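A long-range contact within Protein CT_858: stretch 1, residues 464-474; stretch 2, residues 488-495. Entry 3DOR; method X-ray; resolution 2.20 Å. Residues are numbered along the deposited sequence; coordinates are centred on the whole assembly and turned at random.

Stretch 1, residues 464-474: QDFSCADFFPV
Stretch 2 488-495: RTAGAGGF

Long-range contact in Protein CT_858 between a loop running into a helix (464-474) and an irregular, glycine-rich segment (488-495); the two bury 446 Å² in all. Stretch 1 is loop to Ser-467, which sits at the N-cap with phi/psi 41/-108, then helix from Cys-468, kinked at Pro-473, whose nitrogen has no bond to the preceding turn. CA atoms pair as Asp-465 with Thr-489 (5.2 Å) and Ser-467 with Ala-492 (4.9 Å), so both chains advance in the same sense. Gly-491 turns at 98/54, where a CB would jam against the carbonyl O of Ala-490; Ala-492 follows at -102/78 and Gly-493 at -87/52.

Four hydrogen bonds cross the contact. The CA-to-CB bond of Asp-470 (chi1 -87°, m; chi2 -54°) points toward stretch 2, and its carboxylate gathers three donors from it. Thr-489 OG1 donates to Asp-470 OD1 (2.6 Å; Thr-489 chi1 62°, p). Gly-491 N donates to Asp-470 OD1 as well (3.0 Å, N-H...O 138°). Ala-492 N donates to Asp-470 OD2 (2.7 Å, 157°). One buried carboxylate thus meets a hydroxyl and two backbone amides. Upstream, the backbone joins directly: Ala-490 N donates to Asp-465 O (3.1 Å, 143°). A CA-H...O contact links Ser-467 CA to Ala-492 O at 3.3 Å, with 144° at the hydrogen.

Apolar packing completes the contact. Phe-466 (chi1 -48°, m; chi2 78°) packs against two alanines, its CE2 3.4 Å from Ala-490 CB and its CB 4.1 Å from Ala-492 CB. Thr-489 CG2 packs 3.8 Å from Asp-465 CB and 4.2 Å from Pro-473 CG. Phe-471 (chi1 -55°, m; chi2 158°) starts sideways, but its ring end comes nearer: Phe-471 CE2 is 4.3 Å from Gly-493 CA, and Gly-494 N lies at the ring edge, 4.2 Å from Phe-471 CZ.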

# COMPACT_ATOMS: atom_id res chain seq x y z
N GLN B 464 18.08 -19.89 -10.72
CA GLN B 464 17.40 -18.62 -10.75
C GLN B 464 15.88 -18.78 -10.68
O GLN B 464 15.13 -18.05 -11.33
CB GLN B 464 17.81 -17.79 -11.98
CG GLN B 464 19.26 -17.28 -11.89
CD GLN B 464 19.59 -16.22 -12.93
OE1 GLN B 464 19.31 -16.39 -14.12
NE2 GLN B 464 20.20 -15.13 -12.48
N ASP B 465 15.44 -19.76 -9.89
CA ASP B 465 14.03 -20.04 -9.63
C ASP B 465 13.80 -19.68 -8.17
O ASP B 465 14.47 -20.24 -7.29
CB ASP B 465 13.71 -21.52 -9.84
CG ASP B 465 13.51 -21.85 -11.29
OD1 ASP B 465 13.09 -20.94 -12.04
OD2 ASP B 465 13.76 -23.00 -11.67
N PHE B 466 12.87 -18.77 -7.90
CA PHE B 466 12.60 -18.32 -6.54
C PHE B 466 11.13 -18.46 -6.12
O PHE B 466 10.24 -18.47 -6.96
CB PHE B 466 13.00 -16.85 -6.38
CG PHE B 466 14.38 -16.53 -6.92
CD1 PHE B 466 14.59 -16.37 -8.29
CD2 PHE B 466 15.47 -16.38 -6.05
CE1 PHE B 466 15.86 -16.06 -8.79
CE2 PHE B 466 16.75 -16.07 -6.54
CZ PHE B 466 16.94 -15.91 -7.92
N SER B 467 10.90 -18.54 -4.80
CA SER B 467 9.57 -18.68 -4.19
C SER B 467 8.62 -19.63 -4.90
O SER B 467 8.82 -20.85 -4.83
CB SER B 467 8.91 -17.30 -4.00
OG SER B 467 8.89 -16.54 -5.19
N CYS B 468 7.59 -19.12 -5.57
CA CYS B 468 6.68 -20.03 -6.26
C CYS B 468 7.44 -20.93 -7.24
O CYS B 468 7.02 -22.05 -7.48
CB CYS B 468 5.56 -19.27 -6.97
SG CYS B 468 4.35 -18.54 -5.82
N ALA B 469 8.54 -20.43 -7.80
CA ALA B 469 9.36 -21.21 -8.74
C ALA B 469 10.21 -22.25 -7.97
O ALA B 469 10.83 -23.14 -8.57
CB ALA B 469 10.25 -20.31 -9.59
N ASP B 470 10.25 -22.09 -6.65
CA ASP B 470 10.90 -23.07 -5.78
C ASP B 470 9.78 -24.10 -5.55
O ASP B 470 9.98 -25.30 -5.70
CB ASP B 470 11.25 -22.49 -4.38
CG ASP B 470 12.60 -21.80 -4.32
OD1 ASP B 470 13.61 -22.43 -4.70
OD2 ASP B 470 12.65 -20.63 -3.87
N PHE B 471 8.60 -23.59 -5.19
CA PHE B 471 7.43 -24.43 -4.87
C PHE B 471 6.88 -25.33 -5.98
O PHE B 471 6.49 -26.48 -5.72
CB PHE B 471 6.29 -23.55 -4.34
CG PHE B 471 6.66 -22.69 -3.16
CD1 PHE B 471 5.91 -21.54 -2.87
CD2 PHE B 471 7.75 -23.00 -2.35
CE1 PHE B 471 6.26 -20.71 -1.77
CE2 PHE B 471 8.10 -22.19 -1.27
CZ PHE B 471 7.36 -21.04 -0.98
N PHE B 472 6.81 -24.80 -7.20
CA PHE B 472 6.28 -25.57 -8.34
C PHE B 472 6.96 -26.94 -8.45
O PHE B 472 6.29 -27.96 -8.38
CB PHE B 472 6.45 -24.77 -9.65
CG PHE B 472 5.84 -25.45 -10.87
CD1 PHE B 472 4.46 -25.44 -11.08
CD2 PHE B 472 6.66 -26.08 -11.82
CE1 PHE B 472 3.90 -26.03 -12.23
CE2 PHE B 472 6.11 -26.67 -12.97
CZ PHE B 472 4.72 -26.64 -13.17
N PRO B 473 8.30 -26.98 -8.59
CA PRO B 473 8.93 -28.29 -8.69
C PRO B 473 8.88 -29.13 -7.41
O PRO B 473 8.80 -30.36 -7.48
CB PRO B 473 10.36 -27.96 -9.12
CG PRO B 473 10.60 -26.64 -8.47
CD PRO B 473 9.30 -25.90 -8.75
N VAL B 474 8.91 -28.49 -6.25
CA VAL B 474 8.89 -29.24 -5.01
C VAL B 474 7.57 -30.01 -4.84
O VAL B 474 7.57 -31.16 -4.40
CB VAL B 474 9.17 -28.33 -3.76
CG1 VAL B 474 7.88 -27.70 -3.21
CG2 VAL B 474 9.86 -29.15 -2.68
N ARG B 488 19.58 -27.22 -8.91
CA ARG B 488 18.89 -26.83 -7.68
C ARG B 488 18.37 -25.40 -7.71
O ARG B 488 19.08 -24.47 -8.13
CB ARG B 488 19.86 -27.02 -6.50
CG ARG B 488 19.33 -26.64 -5.13
CD ARG B 488 20.43 -26.81 -4.05
NE ARG B 488 20.88 -28.20 -3.91
CZ ARG B 488 20.27 -29.12 -3.17
NH1 ARG B 488 19.18 -28.82 -2.47
NH2 ARG B 488 20.74 -30.36 -3.14
N THR B 489 17.14 -25.21 -7.24
CA THR B 489 16.53 -23.88 -7.20
C THR B 489 17.17 -23.01 -6.10
O THR B 489 17.85 -23.51 -5.20
CB THR B 489 14.98 -23.97 -7.00
OG1 THR B 489 14.69 -24.59 -5.75
CG2 THR B 489 14.34 -24.81 -8.14
N ALA B 490 16.94 -21.70 -6.18
CA ALA B 490 17.51 -20.73 -5.24
C ALA B 490 17.21 -20.92 -3.76
O ALA B 490 18.11 -20.84 -2.92
CB ALA B 490 17.12 -19.32 -5.66
N GLY B 491 15.95 -21.12 -3.42
CA GLY B 491 15.60 -21.30 -2.03
C GLY B 491 15.07 -20.07 -1.33
O GLY B 491 15.63 -19.64 -0.31
N ALA B 492 14.04 -19.45 -1.89
CA ALA B 492 13.41 -18.30 -1.24
C ALA B 492 12.18 -19.00 -0.66
O ALA B 492 11.08 -18.94 -1.23
CB ALA B 492 13.01 -17.25 -2.27
N GLY B 493 12.39 -19.70 0.45
CA GLY B 493 11.34 -20.50 1.07
C GLY B 493 10.37 -19.92 2.07
O GLY B 493 10.18 -20.48 3.15
N GLY B 494 9.73 -18.81 1.70
CA GLY B 494 8.76 -18.17 2.58
C GLY B 494 8.06 -17.08 1.78
O GLY B 494 8.57 -16.68 0.73
N PHE B 495 6.92 -16.59 2.25
CA PHE B 495 6.24 -15.55 1.50
C PHE B 495 6.83 -14.19 1.85
O PHE B 495 7.28 -13.98 2.98
CB PHE B 495 4.72 -15.58 1.78
CG PHE B 495 4.31 -14.98 3.11
CD1 PHE B 495 4.20 -13.60 3.27
CD2 PHE B 495 3.99 -15.80 4.19
CE1 PHE B 495 3.77 -13.05 4.48
CE2 PHE B 495 3.56 -15.25 5.41
CZ PHE B 495 3.45 -13.88 5.56